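Local structure of DNA polymerase sliding clamp 3 (Sulfolobus tokodaii, 3AIZ) at residues 32-37 / 49-54; 26-31 / 64-69; 127-132 / 221-226. The protein forms part of a ring that encircles DNA and slides along it, tethering DNA polymerase and other processing proteins during replication. All coordinates share one frame; numbering follows the deposited sequence.

Contact 1: 32-37 / 49-54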
loop_
_atom_site.group_PDB
_atom_site.type_symbol
_atom_site.label_atom_id
_atom_site.label_comp_id
_atom_site.label_asym_id
_atom_site.label_seq_id
_atom_site.Cartn_x
_atom_site.Cartn_y
_atom_site.Cartn_z
ATOM N N ASP C 32 42.523 -30.383 -2.250
ATOM C CA ASP C 32 41.191 -30.947 -2.055
ATOM C C ASP C 32 40.090 -29.980 -2.488
ATOM O O ASP C 32 39.073 -30.394 -3.045
ATOM C CB ASP C 32 40.988 -31.356 -0.594
ATOM C CG ASP C 32 41.905 -32.490 -0.174
ATOM O OD1 ASP C 32 42.541 -33.103 -1.057
ATOM O OD2 ASP C 32 41.986 -32.771 1.042
ATOM N N GLY C 33 40.298 -28.694 -2.228
ATOM C CA GLY C 33 39.325 -27.681 -2.595
ATOM C C GLY C 33 39.520 -26.382 -1.839
ATOM O O GLY C 33 40.501 -26.213 -1.116
ATOM N N LEU C 34 38.576 -25.461 -2.007
ATOM C CA LEU C 34 38.645 -24.162 -1.348
ATOM C C LEU C 34 38.147 -24.232 0.089
ATOM O O LEU C 34 36.964 -24.463 0.337
ATOM C CB LEU C 34 37.834 -23.125 -2.127
ATOM C CG LEU C 34 37.697 -21.747 -1.479
ATOM C CD1 LEU C 34 39.062 -21.153 -1.168
ATOM C CD2 LEU C 34 36.893 -20.812 -2.371
ATOM N N LYS C 35 39.057 -24.031 1.036
ATOM C CA LYS C 35 38.695 -24.002 2.447
ATOM C C LYS C 35 38.626 -22.567 2.949
ATOM O O LYS C 35 39.552 -21.782 2.749
ATOM C CB LYS C 35 39.691 -24.808 3.283
ATOM C CG LYS C 35 39.709 -26.293 2.957
ATOM C CD LYS C 35 40.714 -27.039 3.818
ATOM C CE LYS C 35 40.740 -28.519 3.473
ATOM N NZ LYS C 35 41.669 -29.276 4.357
ATOM N N ILE C 36 37.516 -22.226 3.589
ATOM C CA ILE C 36 37.335 -20.900 4.159
ATOM C C ILE C 36 36.961 -21.042 5.623
ATOM O O ILE C 36 36.075 -21.819 5.972
ATOM C CB ILE C 36 36.236 -20.108 3.430
ATOM C CG1 ILE C 36 36.545 -20.017 1.936
ATOM C CG2 ILE C 36 36.091 -18.721 4.036
ATOM C CD1 ILE C 36 35.436 -19.392 1.129
ATOM N N ARG C 37 37.641 -20.291 6.478
ATOM C CA ARG C 37 37.452 -20.424 7.913
ATOM C C ARG C 37 37.600 -19.078 8.604
ATOM O O ARG C 37 38.604 -18.389 8.428
ATOM C CB ARG C 37 38.460 -21.426 8.476
ATOM C CG ARG C 37 38.428 -21.573 9.980
ATOM C CD ARG C 37 39.324 -22.716 10.424
ATOM N NE ARG C 37 38.903 -23.990 9.846
ATOM C CZ ARG C 37 39.458 -25.160 10.140
ATOM N NH1 ARG C 37 40.459 -25.220 11.008
ATOM N NH2 ARG C 37 39.013 -26.271 9.568
ATOM N N ILE C 49 33.999 -23.574 6.239
ATOM C CA ILE C 49 33.469 -23.847 4.909
ATOM C C ILE C 49 34.428 -24.680 4.067
ATOM O O ILE C 49 35.640 -24.465 4.087
ATOM C CB ILE C 49 33.152 -22.541 4.156
ATOM C CG1 ILE C 49 32.143 -21.703 4.944
ATOM C CG2 ILE C 49 32.624 -22.845 2.762
ATOM C CD1 ILE C 49 31.846 -20.355 4.321
ATOM N N LEU C 50 33.874 -25.639 3.332
ATOM C CA LEU C 50 34.656 -26.442 2.403
ATOM C C LEU C 50 33.970 -26.510 1.046
ATOM O O LEU C 50 32.867 -27.042 0.922
ATOM C CB LEU C 50 34.870 -27.855 2.945
ATOM C CG LEU C 50 35.534 -28.829 1.969
ATOM C CD1 LEU C 50 36.905 -28.321 1.543
ATOM C CD2 LEU C 50 35.643 -30.218 2.579
ATOM N N ILE C 51 34.628 -25.961 0.033
ATOM C CA ILE C 51 34.114 -25.996 -1.327
ATOM C C ILE C 51 35.033 -26.853 -2.188
ATOM O O ILE C 51 36.017 -26.360 -2.736
ATOM C CB ILE C 51 34.012 -24.582 -1.922
ATOM C CG1 ILE C 51 33.241 -23.662 -0.972
ATOM C CG2 ILE C 51 33.350 -24.626 -3.286
ATOM C CD1 ILE C 51 33.133 -22.236 -1.454
ATOM N N PRO C 52 34.713 -28.150 -2.297
ATOM C CA PRO C 52 35.532 -29.143 -3.001
ATOM C C PRO C 52 35.810 -28.754 -4.448
ATOM O O PRO C 52 35.075 -27.956 -5.029
ATOM C CB PRO C 52 34.666 -30.405 -2.955
ATOM C CG PRO C 52 33.786 -30.215 -1.770
ATOM C CD PRO C 52 33.497 -28.748 -1.722
ATOM N N ALA C 53 36.868 -29.322 -5.018
ATOM C CA ALA C 53 37.245 -29.041 -6.397
ATOM C C ALA C 53 36.098 -29.326 -7.362
ATOM O O ALA C 53 35.897 -28.600 -8.334
ATOM C CB ALA C 53 38.475 -29.847 -6.780
ATOM N N GLY C 54 35.346 -30.386 -7.082
ATOM C CA GLY C 54 34.250 -30.798 -7.940
ATOM C C GLY C 54 33.151 -29.760 -8.059
ATOM O O GLY C 54 32.400 -29.751 -9.034
#

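Contact 2: 26-31 / 64-69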
loop_
_atom_site.group_PDB
_atom_site.type_symbol
_atom_site.label_atom_id
_atom_site.label_comp_id
_atom_site.label_asym_id
_atom_site.label_seq_id
_atom_site.Cartn_x
_atom_site.Cartn_y
_atom_site.Cartn_z
ATOM N N THR C 26 39.992 -15.446 4.585
ATOM C CA THR C 26 41.197 -16.020 4.013
ATOM C C THR C 26 40.852 -17.182 3.094
ATOM O O THR C 26 40.629 -18.302 3.555
ATOM C CB THR C 26 42.153 -16.516 5.109
ATOM O OG1 THR C 26 42.495 -15.427 5.976
ATOM C CG2 THR C 26 43.420 -17.088 4.493
ATOM N N LEU C 27 40.798 -16.908 1.795
ATOM C CA LEU C 27 40.573 -17.954 0.808
ATOM C C LEU C 27 41.771 -18.895 0.784
ATOM O O LEU C 27 42.856 -18.521 0.339
ATOM C CB LEU C 27 40.349 -17.348 -0.575
ATOM C CG LEU C 27 39.172 -16.377 -0.697
ATOM C CD1 LEU C 27 39.162 -15.716 -2.065
ATOM C CD2 LEU C 27 37.857 -17.092 -0.432
ATOM N N ASP C 28 41.570 -20.114 1.272
ATOM C CA ASP C 28 42.643 -21.096 1.356
ATOM C C ASP C 28 42.464 -22.191 0.311
ATOM O O ASP C 28 41.767 -23.178 0.546
ATOM C CB ASP C 28 42.694 -21.703 2.759
ATOM C CG ASP C 28 43.805 -22.724 2.916
ATOM O OD1 ASP C 28 44.626 -22.864 1.987
ATOM O OD2 ASP C 28 43.854 -23.385 3.975
ATOM N N PHE C 29 43.098 -22.012 -0.843
ATOM C CA PHE C 29 43.005 -22.983 -1.928
ATOM C C PHE C 29 43.958 -24.155 -1.718
ATOM O O PHE C 29 45.175 -23.979 -1.679
ATOM C CB PHE C 29 43.283 -22.311 -3.274
ATOM C CG PHE C 29 42.289 -21.245 -3.635
ATOM C CD1 PHE C 29 42.491 -19.933 -3.247
ATOM C CD2 PHE C 29 41.152 -21.559 -4.359
ATOM C CE1 PHE C 29 41.578 -18.950 -3.576
ATOM C CE2 PHE C 29 40.233 -20.582 -4.691
ATOM C CZ PHE C 29 40.447 -19.275 -4.298
ATOM N N THR C 30 43.396 -25.351 -1.579
ATOM C CA THR C 30 44.195 -26.556 -1.396
ATOM C C THR C 30 43.901 -27.567 -2.497
ATOM O O THR C 30 43.000 -27.368 -3.312
ATOM C CB THR C 30 43.926 -27.211 -0.029
ATOM O OG1 THR C 30 42.574 -27.683 0.023
ATOM C CG2 THR C 30 44.157 -26.213 1.096
ATOM N N SER C 31 44.666 -28.654 -2.517
ATOM C CA SER C 31 44.481 -29.700 -3.514
ATOM C C SER C 31 43.068 -30.277 -3.458
ATOM O O SER C 31 42.486 -30.615 -4.489
ATOM C CB SER C 31 45.514 -30.812 -3.323
ATOM O OG SER C 31 45.411 -31.389 -2.031
ATOM N N GLU C 64 49.113 -25.568 -2.132
ATOM C CA GLU C 64 48.254 -24.756 -1.276
ATOM C C GLU C 64 48.609 -23.278 -1.379
ATOM O O GLU C 64 49.784 -22.911 -1.385
ATOM C CB GLU C 64 48.339 -25.219 0.181
ATOM C CG GLU C 64 47.441 -24.436 1.129
ATOM C CD GLU C 64 47.341 -25.070 2.504
ATOM O OE1 GLU C 64 48.075 -26.046 2.769
ATOM O OE2 GLU C 64 46.525 -24.592 3.322
ATOM N N GLU C 65 47.588 -22.434 -1.466
ATOM C CA GLU C 65 47.800 -20.997 -1.572
ATOM C C GLU C 65 46.750 -20.217 -0.788
ATOM O O GLU C 65 45.571 -20.215 -1.140
ATOM C CB GLU C 65 47.800 -20.565 -3.039
ATOM C CG GLU C 65 48.145 -19.102 -3.250
ATOM C CD GLU C 65 48.262 -18.742 -4.715
ATOM O OE1 GLU C 65 48.100 -19.646 -5.564
ATOM O OE2 GLU C 65 48.516 -17.557 -5.019
ATOM N N LYS C 66 47.189 -19.561 0.281
ATOM C CA LYS C 66 46.305 -18.736 1.091
ATOM C C LYS C 66 46.345 -17.294 0.609
ATOM O O LYS C 66 47.417 -16.725 0.412
ATOM C CB LYS C 66 46.710 -18.789 2.565
ATOM C CG LYS C 66 46.576 -20.152 3.219
ATOM C CD LYS C 66 46.975 -20.085 4.686
ATOM C CE LYS C 66 46.911 -21.450 5.350
ATOM N NZ LYS C 66 47.306 -21.382 6.786
ATOM N N VAL C 67 45.170 -16.707 0.421
ATOM C CA VAL C 67 45.076 -15.306 0.036
ATOM C C VAL C 67 43.917 -14.625 0.753
ATOM O O VAL C 67 42.751 -14.903 0.477
ATOM C CB VAL C 67 44.929 -15.139 -1.492
ATOM C CG1 VAL C 67 43.930 -16.141 -2.048
ATOM C CG2 VAL C 67 44.522 -13.714 -1.835
ATOM N N GLY C 68 44.246 -13.738 1.685
ATOM C CA GLY C 68 43.235 -12.994 2.410
ATOM C C GLY C 68 42.786 -11.776 1.627
ATOM O O GLY C 68 43.538 -11.243 0.814
ATOM N N VAL C 69 41.560 -11.333 1.875
ATOM C CA VAL C 69 41.019 -10.174 1.179
ATOM C C VAL C 69 39.856 -9.557 1.949
ATOM O O VAL C 69 39.034 -10.271 2.521
ATOM C CB VAL C 69 40.549 -10.543 -0.244
ATOM C CG1 VAL C 69 39.468 -11.614 -0.189
ATOM C CG2 VAL C 69 40.051 -9.310 -0.979
#

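Contact 3: 127-132 / 221-226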
loop_
_atom_site.group_PDB
_atom_site.type_symbol
_atom_site.label_atom_id
_atom_site.label_comp_id
_atom_site.label_asym_id
_atom_site.label_seq_id
_atom_site.Cartn_x
_atom_site.Cartn_y
_atom_site.Cartn_z
ATOM N N GLU C 127 29.765 -33.967 20.468
ATOM C CA GLU C 127 28.728 -34.982 20.325
ATOM C C GLU C 127 27.355 -34.340 20.456
ATOM O O GLU C 127 26.991 -33.852 21.526
ATOM C CB GLU C 127 28.895 -36.075 21.384
ATOM C CG GLU C 127 30.227 -36.803 21.327
ATOM C CD GLU C 127 30.402 -37.604 20.052
ATOM O OE1 GLU C 127 29.386 -37.906 19.392
ATOM O OE2 GLU C 127 31.558 -37.934 19.711
ATOM N N PHE C 128 26.597 -34.342 19.363
ATOM C CA PHE C 128 25.280 -33.715 19.340
ATOM C C PHE C 128 24.174 -34.709 19.674
ATOM O O PHE C 128 24.002 -35.709 18.979
ATOM C CB PHE C 128 25.012 -33.075 17.976
ATOM C CG PHE C 128 25.984 -31.992 17.614
ATOM C CD1 PHE C 128 27.054 -32.255 16.776
ATOM C CD2 PHE C 128 25.830 -30.710 18.112
ATOM C CE1 PHE C 128 27.950 -31.260 16.444
ATOM C CE2 PHE C 128 26.723 -29.711 17.783
ATOM C CZ PHE C 128 27.784 -29.985 16.949
ATOM N N PRO C 129 23.413 -34.426 20.741
ATOM C CA PRO C 129 22.303 -35.275 21.188
ATOM C C PRO C 129 21.218 -35.380 20.124
ATOM O O PRO C 129 20.615 -36.441 19.961
ATOM C CB PRO C 129 21.754 -34.524 22.405
ATOM C CG PRO C 129 22.862 -33.637 22.851
ATOM C CD PRO C 129 23.587 -33.246 21.603
ATOM N N PHE C 130 20.974 -34.283 19.414
ATOM C CA PHE C 130 19.918 -34.234 18.409
ATOM C C PHE C 130 20.441 -33.706 17.077
ATOM O O PHE C 130 21.354 -32.881 17.039
ATOM C CB PHE C 130 18.758 -33.367 18.905
ATOM C CG PHE C 130 17.692 -33.135 17.876
ATOM C CD1 PHE C 130 17.689 -31.981 17.110
ATOM C CD2 PHE C 130 16.693 -34.073 17.672
ATOM C CE1 PHE C 130 16.710 -31.765 16.162
ATOM C CE2 PHE C 130 15.710 -33.862 16.726
ATOM C CZ PHE C 130 15.719 -32.707 15.969
ATOM N N LYS C 131 19.857 -34.186 15.984
ATOM C CA LYS C 131 20.276 -33.769 14.652
ATOM C C LYS C 131 19.128 -33.887 13.654
ATOM O O LYS C 131 18.510 -34.943 13.525
ATOM C CB LYS C 131 21.475 -34.600 14.191
ATOM C CG LYS C 131 22.139 -34.098 12.920
ATOM C CD LYS C 131 23.389 -34.907 12.610
ATOM C CE LYS C 131 24.343 -34.918 13.797
ATOM N NZ LYS C 131 25.596 -35.670 13.510
ATOM N N ALA C 132 18.845 -32.797 12.949
ATOM C CA ALA C 132 17.741 -32.766 11.998
ATOM C C ALA C 132 18.172 -32.208 10.648
ATOM O O ALA C 132 19.043 -31.343 10.570
ATOM C CB ALA C 132 16.581 -31.956 12.557
ATOM N N SER C 221 22.297 -29.194 24.966
ATOM C CA SER C 221 22.495 -28.335 26.127
ATOM C C SER C 221 23.968 -27.990 26.326
ATOM O O SER C 221 24.829 -28.872 26.321
ATOM C CB SER C 221 21.939 -28.999 27.387
ATOM O OG SER C 221 22.193 -28.205 28.535
ATOM N N GLN C 222 24.246 -26.701 26.489
ATOM C CA GLN C 222 25.591 -26.226 26.806
ATOM C C GLN C 222 26.626 -26.485 25.712
ATOM O O GLN C 222 27.822 -26.286 25.928
ATOM C CB GLN C 222 26.072 -26.820 28.133
ATOM C CG GLN C 222 25.308 -26.322 29.347
ATOM C CD GLN C 222 25.737 -27.013 30.624
ATOM O OE1 GLN C 222 26.260 -28.127 30.594
ATOM N NE2 GLN C 222 25.513 -26.356 31.757
ATOM N N ILE C 223 26.172 -26.930 24.545
ATOM C CA ILE C 223 27.071 -27.112 23.408
ATOM C C ILE C 223 26.613 -26.265 22.225
ATOM O O ILE C 223 25.431 -25.940 22.112
ATOM C CB ILE C 223 27.193 -28.594 22.985
ATOM C CG1 ILE C 223 25.915 -29.071 22.293
ATOM C CG2 ILE C 223 27.533 -29.467 24.184
ATOM C CD1 ILE C 223 26.024 -30.468 21.724
ATOM N N PRO C 224 27.553 -25.897 21.343
ATOM C CA PRO C 224 27.261 -25.005 20.215
ATOM C C PRO C 224 26.205 -25.567 19.271
ATOM O O PRO C 224 26.057 -26.783 19.153
ATOM C CB PRO C 224 28.605 -24.913 19.483
ATOM C CG PRO C 224 29.627 -25.272 20.506
ATOM C CD PRO C 224 28.971 -26.295 21.379
ATOM N N LEU C 225 25.475 -24.674 18.611
ATOM C CA LEU C 225 24.554 -25.058 17.553
ATOM C C LEU C 225 25.326 -25.174 16.249
ATOM O O LEU C 225 26.003 -24.231 15.841
ATOM C CB LEU C 225 23.450 -24.010 17.403
ATOM C CG LEU C 225 22.684 -23.994 16.075
ATOM C CD1 LEU C 225 21.931 -25.299 15.857
ATOM C CD2 LEU C 225 21.732 -22.809 16.014
ATOM N N LYS C 226 25.236 -26.326 15.595
ATOM C CA LYS C 226 25.908 -26.502 14.316
ATOM C C LYS C 226 24.930 -26.483 13.150
ATOM O O LYS C 226 24.210 -27.454 12.915
ATOM C CB LYS C 226 26.726 -27.793 14.281
ATOM C CG LYS C 226 27.537 -27.944 13.003
ATOM C CD LYS C 226 28.191 -29.310 12.888
ATOM C CE LYS C 226 28.953 -29.427 11.576
ATOM N NZ LYS C 226 29.425 -30.811 11.317
#

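Contact 1: 32-37 / 49-54
The flat groups that Leu34 and Ile51 turn to each other are peptide planes. Leu34 N lies above the carbonyl plane of Ile51, 40° out of it, and bonds Ile51 O at 2.8 Å. Ile51 N answers through a straighter bond to Leu34 O (170° at the hydrogen). At the next hydrogen-bonded pair, two residues on, Ile36 and Ile49 exchange a second couple of backbone bonds, while Ala53 N reaches Asp32 O at 3.1 Å and continues the ladder past the strand end.

The hydrogen-bonded pairs put Leu34, Ile36, Ile49 and Ile51 on one, buried face; the non-hydrogen-bonded pair Lys35-Leu50 projects from the other. Leu34 and Ile51 lie side by side, CB to CB 4.1 Å, and Leu34 CD2 also reaches Ile51 CD1. On the opposite face Leu50 CD1 rests on Lys35 CG at 3.7 Å, and the extended lysine carries its amine away from the pairing strand.

Phe11, Ile14, Phe15 and Leu18 of helix 8-18 cover the isoleucines. Two antiparallel strands, 33-39 and 45-52, thus make a beta hairpin with a helix against its apolar face, the sheet-and-helix layering of a PCNA domain.

Contact 2: 26-31 / 64-69
Phe29 sets the edge of its ring against Val67, CE1 lying 4.0 Å from Val67 CG1, with Glu65 O also near the ring plane at the edge. Val67 CG1 stands between its own backbone N and carbonyl carbon (chi1 44°), where it meets both that ring and Leu27 CB, the latter at 4.1 Å. This apolar face continues onto Leu34 and Ile36 of the neighbouring strand 33-39.

Along the backbone, Leu27 pairs with Val67 and Phe29 with Glu65, laying 65-70, the outermost strand of the sheet within this chain, antiparallel on strand 24-29 of the N-terminal domain. Val67 N bonds Leu27 O at 2.9 Å; of the four bonds the one from Leu27 N to Val67 O is weak. Glu65 sends its carboxylate elsewhere, to Thr91 and to Met1 N.

The other face is polar. Asp28 CG is anti to the backbone N (chi1 -179°), and its carboxylate is modelled close to that of Glu64, an approach that is doubtful at 2.8 Å resolution. Lys66 crosses the aspartate with its methylene chain, CG 3.6 Å from Asp28 OD1, but its NZ stops 4.9 Å from Asp28 OD2, short of an ion pair. Two acids in this neighbourhood would tend to raise each other's pKa, and the nearby Lys66 may counter this.

Contact 3: 127-132 / 221-226
Phe128 reaches from the 127-132 segment to Ile223, Pro224 and Lys226. From CB, its CG is set anti to the carbonyl carbon, beside the backbone N (chi1 -61°), and the ring atoms beyond make the contact. CD2 comes first, 3.6 Å from Ile223 CD1, with the methyl oblique to the ring. CE2 follows, with Pro224 O at 3.3 Å beside the ring edge and near its plane, an approach consistent with a weakly favourable C-H to oxygen contact. CZ, the tip, meets Lys226 CB at 3.6 Å, and CE1 lies 4.1 Å from Lys226 CD. The lysine chain crosses the phenylalanine at about a right angle and is extended beyond CG. Its NZ has a long, weak ion pair with Asp238 and lies close to Arg228, a like charge.

Ile223 CD1 is shared more widely. Besides the ring, it touches Glu127 O at 3.5 Å and meets Pro129 CD tip to tip at 3.7 Å, so that one methyl group serves three consecutive residues. The backbones themselves stay apart, the alpha carbons (CA) of Phe128 and Ile223 being 8.0 Å from each other.

That spacing follows from the strand order. Strand 214-220 runs between 130-135 and 223-231, pairing with both: Ala132 bonds Ile217, and Lys226 bonds Ala218. Phe128 also packs on Ala218 of this middle strand. Pro224, meanwhile, touches Asn123 and Leu126 in the connector between the two domains. The loop just before strand 130-135 packs by side chains across strand 214-220 onto strand 223-231 of the antiparallel sheet, where the interdomain connector of a PCNA subunit enters its C-terminal domain.

From the N terminus, strand 24-29 opens contact 2 and turns directly into strand 33-39, which opens contact 1. The chain closes contact 1 first, at 49-54, and only later returns at 64-69 to close contact 2, so the shorter loop sits wholly within the longer. The two touch: Lys35 N probably bonds Asp28 O, and Leu34 packs on Phe29. Contact 3 follows in series, opening at 127-132 and closing at 221-226 within the C-terminal domain, its centre about 24 Å from that of contact 1. All three nevertheless reach one antiparallel sheet, which passes from the N-terminal domain into the C-terminal one where strand 45-52 pairs with 235-241.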